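Local atomic coordinates of gluconokinase (Sinorhizobium meliloti, PDB entry 3T61), a protein that probably catalyses the ATP-dependent phosphorylation of D-gluconate to 6-phospho-D-gluconate. Residues I21-M24 against G30-S33; K103-A108 against G153-V158; V162-P165 against R171-L174. One frame throughout, in Å; residues are numbered along the deposited sequence.

Contact 1. Residues I21-M24 against G30-S33. With PO4 (phosphate ion), chain C.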
loop_
_atom_site.group_PDB
_atom_site.type_symbol
_atom_site.label_atom_id
_atom_site.label_comp_id
_atom_site.label_asym_id
_atom_site.label_seq_id
_atom_site.Cartn_x
_atom_site.Cartn_y
_atom_site.Cartn_z
ATOM N N ILE A 21 20.177 -6.538 -7.646
ATOM C CA ILE A 21 19.471 -5.985 -8.798
ATOM C C ILE A 21 18.171 -5.281 -8.407
ATOM O O ILE A 21 17.351 -5.844 -7.685
ATOM C CB ILE A 21 19.056 -7.097 -9.804
ATOM C CG1 ILE A 21 20.236 -8.007 -10.138
ATOM C CG2 ILE A 21 18.474 -6.465 -11.062
ATOM C CD1 ILE A 21 21.374 -7.301 -10.796
ATOM N N VAL A 22 17.983 -4.056 -8.888
ATOM C CA VAL A 22 16.741 -3.345 -8.640
ATOM C C VAL A 22 15.961 -3.290 -9.961
ATOM O O VAL A 22 16.495 -2.834 -10.976
ATOM C CB VAL A 22 16.970 -1.892 -8.178
ATOM C CG1 VAL A 22 15.625 -1.144 -8.164
ATOM C CG2 VAL A 22 17.598 -1.860 -6.781
ATOM N N VAL A 23 14.721 -3.776 -9.967
ATOM C CA VAL A 23 13.894 -3.700 -11.174
ATOM C C VAL A 23 13.008 -2.485 -10.924
ATOM O O VAL A 23 12.170 -2.500 -10.025
ATOM C CB VAL A 23 13.030 -4.976 -11.374
ATOM C CG1 VAL A 23 12.279 -4.905 -12.718
ATOM C CG2 VAL A 23 13.923 -6.217 -11.342
HETATM N N MSE A 24 13.225 -1.428 -11.708
HETATM C CA MSE A 24 12.502 -0.170 -11.568
HETATM C C MSE A 24 11.521 0.110 -12.704
HETATM O O MSE A 24 11.374 -0.687 -13.630
HETATM C CB MSE A 24 13.499 0.992 -11.469
HETATM C CG MSE A 24 14.272 1.206 -12.768
HETATM SE SE MSE A 24 15.449 2.695 -12.717
HETATM C CE MSE A 24 14.095 4.047 -12.924
ATOM N N GLY A 30 5.335 -3.747 -14.399
ATOM C CA GLY A 30 5.633 -5.166 -14.244
ATOM C C GLY A 30 6.896 -5.516 -13.459
ATOM O O GLY A 30 7.451 -6.595 -13.640
ATOM N N LYS A 31 7.351 -4.617 -12.585
ATOM C CA LYS A 31 8.556 -4.869 -11.801
ATOM C C LYS A 31 8.509 -6.166 -11.006
ATOM O O LYS A 31 9.485 -6.918 -10.993
ATOM C CB LYS A 31 8.845 -3.706 -10.847
ATOM C CG LYS A 31 9.163 -2.386 -11.529
ATOM C CD LYS A 31 9.419 -1.248 -10.524
ATOM C CE LYS A 31 8.216 -0.971 -9.630
ATOM N NZ LYS A 31 7.091 -0.376 -10.400
ATOM N N SER A 32 7.404 -6.440 -10.318
ATOM C CA SER A 32 7.330 -7.681 -9.542
ATOM C C SER A 32 7.384 -8.945 -10.413
ATOM O O SER A 32 8.069 -9.900 -10.047
ATOM C CB SER A 32 6.079 -7.706 -8.643
ATOM O OG SER A 32 4.902 -7.566 -9.417
ATOM N N SER A 33 6.667 -8.982 -11.538
ATOM C CA SER A 33 6.722 -10.180 -12.388
ATOM C C SER A 33 8.136 -10.409 -12.935
ATOM O O SER A 33 8.664 -11.520 -12.900
ATOM C CB SER A 33 5.744 -10.064 -13.559
ATOM O OG SER A 33 4.409 -9.980 -13.097
HETATM P P PO4 C . 4.388 -3.162 -10.925
HETATM O O1 PO4 C . 4.808 -4.514 -10.060
HETATM O O2 PO4 C . 5.685 -2.333 -11.448
HETATM O O3 PO4 C . 3.625 -3.697 -12.182
HETATM O O4 PO4 C . 3.526 -2.096 -10.079
#

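Contact 2. Residues K103-A108 against G153-V158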
loop_
_atom_site.group_PDB
_atom_site.type_symbol
_atom_site.label_atom_id
_atom_site.label_comp_id
_atom_site.label_asym_id
_atom_site.label_seq_id
_atom_site.Cartn_x
_atom_site.Cartn_y
_atom_site.Cartn_z
ATOM N N LYS A 103 21.355 7.264 -4.196
ATOM C CA LYS A 103 21.400 6.865 -2.791
ATOM C C LYS A 103 21.470 5.355 -2.678
ATOM O O LYS A 103 22.316 4.816 -1.961
ATOM C CB LYS A 103 20.171 7.363 -2.032
ATOM C CG LYS A 103 20.474 8.483 -1.067
ATOM C CD LYS A 103 21.527 8.073 -0.039
ATOM C CE LYS A 103 21.932 9.265 0.807
ATOM N NZ LYS A 103 22.986 8.949 1.807
ATOM N N LEU A 104 20.581 4.670 -3.389
ATOM C CA LEU A 104 20.556 3.215 -3.369
ATOM C C LEU A 104 21.922 2.621 -3.757
ATOM O O LEU A 104 22.346 1.595 -3.209
ATOM C CB LEU A 104 19.458 2.703 -4.309
ATOM C CG LEU A 104 18.005 2.974 -3.889
ATOM C CD1 LEU A 104 17.065 2.280 -4.847
ATOM C CD2 LEU A 104 17.765 2.454 -2.461
ATOM N N ARG A 105 22.608 3.267 -4.701
ATOM C CA ARG A 105 23.930 2.815 -5.139
ATOM C C ARG A 105 24.946 2.907 -4.002
ATOM O O ARG A 105 25.835 2.067 -3.896
ATOM C CB ARG A 105 24.427 3.647 -6.327
ATOM C CG ARG A 105 23.905 3.196 -7.680
ATOM C CD ARG A 105 24.136 4.265 -8.741
ATOM N NE ARG A 105 23.348 3.979 -9.931
ATOM C CZ ARG A 105 22.625 4.876 -10.590
ATOM N NH1 ARG A 105 22.584 6.136 -10.183
ATOM N NH2 ARG A 105 21.937 4.501 -11.653
ATOM N N GLU A 106 24.813 3.924 -3.153
ATOM C CA GLU A 106 25.731 4.087 -2.024
ATOM C C GLU A 106 25.620 2.934 -1.031
ATOM O O GLU A 106 26.513 2.729 -0.223
ATOM C CB GLU A 106 25.463 5.399 -1.281
ATOM C CG GLU A 106 25.502 6.625 -2.158
ATOM C CD GLU A 106 25.494 7.918 -1.365
ATOM O OE1 GLU A 106 24.837 7.972 -0.305
ATOM O OE2 GLU A 106 26.136 8.892 -1.812
ATOM N N SER A 107 24.524 2.188 -1.090
ATOM C CA SER A 107 24.330 1.067 -0.177
ATOM C C SER A 107 25.091 -0.159 -0.664
ATOM O O SER A 107 25.159 -1.177 0.019
ATOM C CB SER A 107 22.840 0.738 -0.044
ATOM O OG SER A 107 22.127 1.838 0.502
ATOM N N ALA A 108 25.660 -0.048 -1.855
ATOM C CA ALA A 108 26.435 -1.127 -2.455
ATOM C C ALA A 108 27.270 -0.509 -3.579
ATOM O O ALA A 108 27.110 -0.860 -4.750
ATOM C CB ALA A 108 25.498 -2.192 -3.007
ATOM N N GLY A 153 21.724 5.701 -19.485
ATOM C CA GLY A 153 22.962 6.452 -19.502
ATOM C C GLY A 153 23.673 6.234 -18.180
ATOM O O GLY A 153 24.897 6.106 -18.142
ATOM N N GLU A 154 22.900 6.182 -17.096
ATOM C CA GLU A 154 23.460 5.960 -15.768
ATOM C C GLU A 154 24.156 4.605 -15.758
ATOM O O GLU A 154 23.857 3.740 -16.581
ATOM C CB GLU A 154 22.351 6.018 -14.705
ATOM C CG GLU A 154 21.795 7.427 -14.495
ATOM C CD GLU A 154 20.543 7.465 -13.638
ATOM O OE1 GLU A 154 20.370 6.565 -12.789
ATOM O OE2 GLU A 154 19.737 8.408 -13.801
ATOM N N VAL A 155 25.083 4.425 -14.823
ATOM C CA VAL A 155 25.853 3.192 -14.720
ATOM C C VAL A 155 25.066 1.919 -14.452
ATOM O O VAL A 155 24.018 1.944 -13.816
ATOM C CB VAL A 155 26.949 3.326 -13.635
ATOM C CG1 VAL A 155 27.916 4.424 -14.024
ATOM C CG2 VAL A 155 26.316 3.625 -12.271
ATOM N N ARG A 156 25.597 0.805 -14.948
ATOM C CA ARG A 156 25.011 -0.520 -14.773
ATOM C C ARG A 156 23.480 -0.538 -14.840
ATOM O O ARG A 156 22.809 -1.079 -13.955
ATOM C CB ARG A 156 25.491 -1.113 -13.438
ATOM C CG ARG A 156 27.019 -1.266 -13.333
ATOM C CD ARG A 156 27.438 -1.802 -11.966
ATOM N NE ARG A 156 27.015 -0.912 -10.884
ATOM C CZ ARG A 156 27.606 0.240 -10.577
ATOM N NH1 ARG A 156 28.662 0.650 -11.264
ATOM N NH2 ARG A 156 27.130 0.994 -9.596
ATOM N N THR A 157 22.945 0.041 -15.914
ATOM C CA THR A 157 21.507 0.118 -16.136
ATOM C C THR A 157 21.101 -0.548 -17.453
ATOM O O THR A 157 21.631 -0.225 -18.515
ATOM C CB THR A 157 21.038 1.589 -16.170
ATOM O OG1 THR A 157 21.448 2.248 -14.967
ATOM C CG2 THR A 157 19.521 1.670 -16.292
ATOM N N VAL A 158 20.156 -1.478 -17.366
ATOM C CA VAL A 158 19.639 -2.189 -18.524
ATOM C C VAL A 158 18.181 -1.751 -18.716
ATOM O O VAL A 158 17.358 -1.870 -17.798
ATOM C CB VAL A 158 19.687 -3.715 -18.304
ATOM C CG1 VAL A 158 19.177 -4.453 -19.532
ATOM C CG2 VAL A 158 21.103 -4.138 -17.984
HETATM O O HOH W 1 23.630 1.312 -10.960
#

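Contact 3. Residues V162-P165 against R171-L174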
loop_
_atom_site.group_PDB
_atom_site.type_symbol
_atom_site.label_atom_id
_atom_site.label_comp_id
_atom_site.label_asym_id
_atom_site.label_seq_id
_atom_site.Cartn_x
_atom_site.Cartn_y
_atom_site.Cartn_z
ATOM N N VAL A 162 8.443 -2.682 -22.563
ATOM C CA VAL A 162 7.452 -3.678 -22.158
ATOM C C VAL A 162 6.438 -4.112 -23.220
ATOM O O VAL A 162 5.631 -5.014 -22.976
ATOM C CB VAL A 162 6.677 -3.192 -20.908
ATOM C CG1 VAL A 162 7.649 -2.896 -19.788
ATOM C CG2 VAL A 162 5.860 -1.970 -21.252
ATOM N N ALA A 163 6.486 -3.494 -24.398
ATOM C CA ALA A 163 5.545 -3.835 -25.464
ATOM C C ALA A 163 5.936 -5.138 -26.161
ATOM O O ALA A 163 5.995 -5.202 -27.383
ATOM C CB ALA A 163 5.464 -2.698 -26.472
ATOM N N GLN A 164 6.207 -6.167 -25.363
ATOM C CA GLN A 164 6.591 -7.486 -25.867
ATOM C C GLN A 164 6.269 -8.555 -24.821
ATOM O O GLN A 164 5.993 -8.235 -23.672
ATOM C CB GLN A 164 8.086 -7.516 -26.215
ATOM C CG GLN A 164 9.033 -6.989 -25.137
ATOM C CD GLN A 164 10.500 -6.979 -25.588
ATOM O OE1 GLN A 164 11.307 -6.179 -25.104
ATOM N NE2 GLN A 164 10.847 -7.876 -26.503
ATOM N N PRO A 165 6.284 -9.839 -25.211
ATOM C CA PRO A 165 5.983 -10.906 -24.249
ATOM C C PRO A 165 6.854 -10.860 -23.002
ATOM O O PRO A 165 8.051 -10.546 -23.074
ATOM C CB PRO A 165 6.212 -12.178 -25.059
ATOM C CG PRO A 165 5.805 -11.756 -26.438
ATOM C CD PRO A 165 6.425 -10.383 -26.573
ATOM N N ARG A 171 14.214 -12.464 -20.670
ATOM C CA ARG A 171 15.397 -12.937 -21.386
ATOM C C ARG A 171 16.297 -11.755 -21.712
ATOM O O ARG A 171 17.516 -11.840 -21.558
ATOM C CB ARG A 171 15.003 -13.657 -22.681
ATOM C CG ARG A 171 16.193 -14.121 -23.518
ATOM C CD ARG A 171 15.743 -14.665 -24.875
ATOM N NE ARG A 171 14.961 -13.681 -25.620
ATOM C CZ ARG A 171 15.466 -12.609 -26.225
ATOM N NH1 ARG A 171 16.770 -12.373 -26.189
ATOM N NH2 ARG A 171 14.656 -11.757 -26.845
ATOM N N GLU A 172 15.700 -10.647 -22.146
ATOM C CA GLU A 172 16.479 -9.457 -22.478
ATOM C C GLU A 172 17.107 -8.792 -21.250
ATOM O O GLU A 172 18.243 -8.312 -21.305
ATOM C CB GLU A 172 15.612 -8.448 -23.241
ATOM C CG GLU A 172 15.238 -8.914 -24.643
ATOM C CD GLU A 172 14.047 -8.183 -25.213
ATOM O OE1 GLU A 172 13.995 -6.947 -25.083
ATOM O OE2 GLU A 172 13.167 -8.848 -25.806
ATOM N N ALA A 173 16.374 -8.752 -20.142
ATOM C CA ALA A 173 16.900 -8.141 -18.921
ATOM C C ALA A 173 18.116 -8.948 -18.451
ATOM O O ALA A 173 19.133 -8.383 -18.069
ATOM C CB ALA A 173 15.822 -8.122 -17.837
ATOM N N LEU A 174 18.000 -10.270 -18.512
ATOM C CA LEU A 174 19.071 -11.160 -18.100
ATOM C C LEU A 174 20.281 -11.040 -19.019
ATOM O O LEU A 174 21.426 -11.097 -18.560
ATOM C CB LEU A 174 18.556 -12.605 -18.055
ATOM C CG LEU A 174 17.605 -12.920 -16.886
ATOM C CD1 LEU A 174 17.052 -14.346 -17.003
ATOM C CD2 LEU A 174 18.361 -12.752 -15.567
#

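Contact 1. Residues I21-M24 against G30-S33
The flat groups here are backbone carbonyls of strand 21-24, and the side chain of K31 lies against them. K31 CD sits over one face of the M24 carbonyl group, 3.3 Å from M24 C. It also meets the oxygen end of the V23 carbonyl, with K31 CD 3.1 Å from V23 O. On the strand side V23 points toward the helix. Its CG1 is anti to the backbone N (chi1 -175°), which places V23 CG1 3.8 Å from K31 CA. No hydrogen bond joins the two segments. Van der Waals contacts, carbon to carbon and carbon to carbonyl, pack the start of the helix on the strand.

The polar end of K31 turns elsewhere. Bends at chi3 (-61°) and chi4 (-69°) fold the chain back over the helix start. K31 NZ then donates to phosphate O2 at 2.6 Å and also bonds to G25 O. Phosphate O2 is gripped twice, because K31 N donates to it at 3.0 Å. Two further amides close round the ion. G30 N reaches phosphate O3 at 2.8 Å, and S32 N reaches phosphate O1 at 3.2 Å in a nearly straight bond. G28 N adds another bond. The amides at this helix start and the lysine charge would together favour an anion. G30, the N-cap residue, has a positive phi, and a side chain there would collide with the carbonyl oxygen of the residue before.

The phosphate probably comes from the crystallisation liquor. Strand, glycine-rich loop, lysine and helix fit a P-loop (Walker A), consistent with ATP binding.

Contact 2. Residues K103-A108 against G153-V158
A salt bridge between R105 of helix 98-106 and E154 ties this helix to the loop that leads into strand 157-161. R105 is extended from CG to NE (chi2 165°) and so reaches E154. R105 NH2 donates to E154 OE1 at 2.8 Å and 170°. E154 OE1 lies in the guanidinium plane and uses its anti lone pair. The guanidinium and carboxylate planes stand 84° apart. A second bond, from R105 NH1 to the same oxygen, is weak at 3.4 Å. V155 CG2 packs over one face of the guanidinium, 3.8 Å from R105 NE. One water links R105 NE to V155 O. The loop precedes the outermost strand on this side of the parallel sheet, so the contact joins a helix to the sheet's margin at the surface. The charges are shared further: R105 NH1 pairs with D102, while E154 OE2 pairs with R98 and R101. A leucine in place of R105 would probably leave E154 OE1 and D102 without this charged partner and lose the water link to V155 O. T157 OG1 donates to V155 O at 2.8 Å, from above the carbonyl plane. R156 turns its own NE to L112 O, and its NH2 stays 4.8 Å from R105 NE.

Contact 3. Residues V162-P165 against R171-L174
Q164 and E172 approach from opposite directions, and the amide end of Q164 meets the carboxylate of E172. The two planes are turned 54° apart. The closest approach as modelled is Q164 NE2 to E172 OE2, 2.6 Å, but the orientation of the Q164 amide is doubtful. Q164 places its CG between the backbone N and the carbonyl carbon (chi1 50°). From there the chain runs out extended and carries the amide across to the helix. E172 is also extended beyond CG, and the two side chains bridge backbones whose CA atoms are 10.6 Å apart.

Charge pairing lies on the helix itself. R171 NH2 is 3.4 Å from E172 OE2 in a salt bridge, and it forms another with E168. The carboxylate that meets Q164 thus has a positive neighbour.

Backbone bonding shapes the other side. A163 is the centre of an inverse gamma turn, with a weak bond from Q164 N to V162 O at 2.7 Å. P165 follows at the N-cap position.

The loop joins strand 157-161 to helix 166-187, so the contact spans the turn from sheet to helix. V162 packs on helix 121-132 and on L117 of strand 113-118. A173 and L174 face helix 31-42, and A173 also touches V115 of strand 113-118.

How the contacts relate
Contact 1 is buried near the centre of the chain, while contacts 2 and 3 lie at the surface. Contacts 1 and 2 reach the same parallel sheet, contact 1 at an inner strand and contact 2 at the outermost strand 157-161. Contact 3 begins in the loop after that strand. Contacts 2 and 3 touch where V158 CG1 lies 4.2 Å from A173 O. Contact 1 touches neither. The chemistry follows the place. Contact 1 combines carbon packing with backbone amides and a lysine around an anion. Contact 2 rests on a salt bridge and a water, and contact 3 on an amide close to a carboxylate.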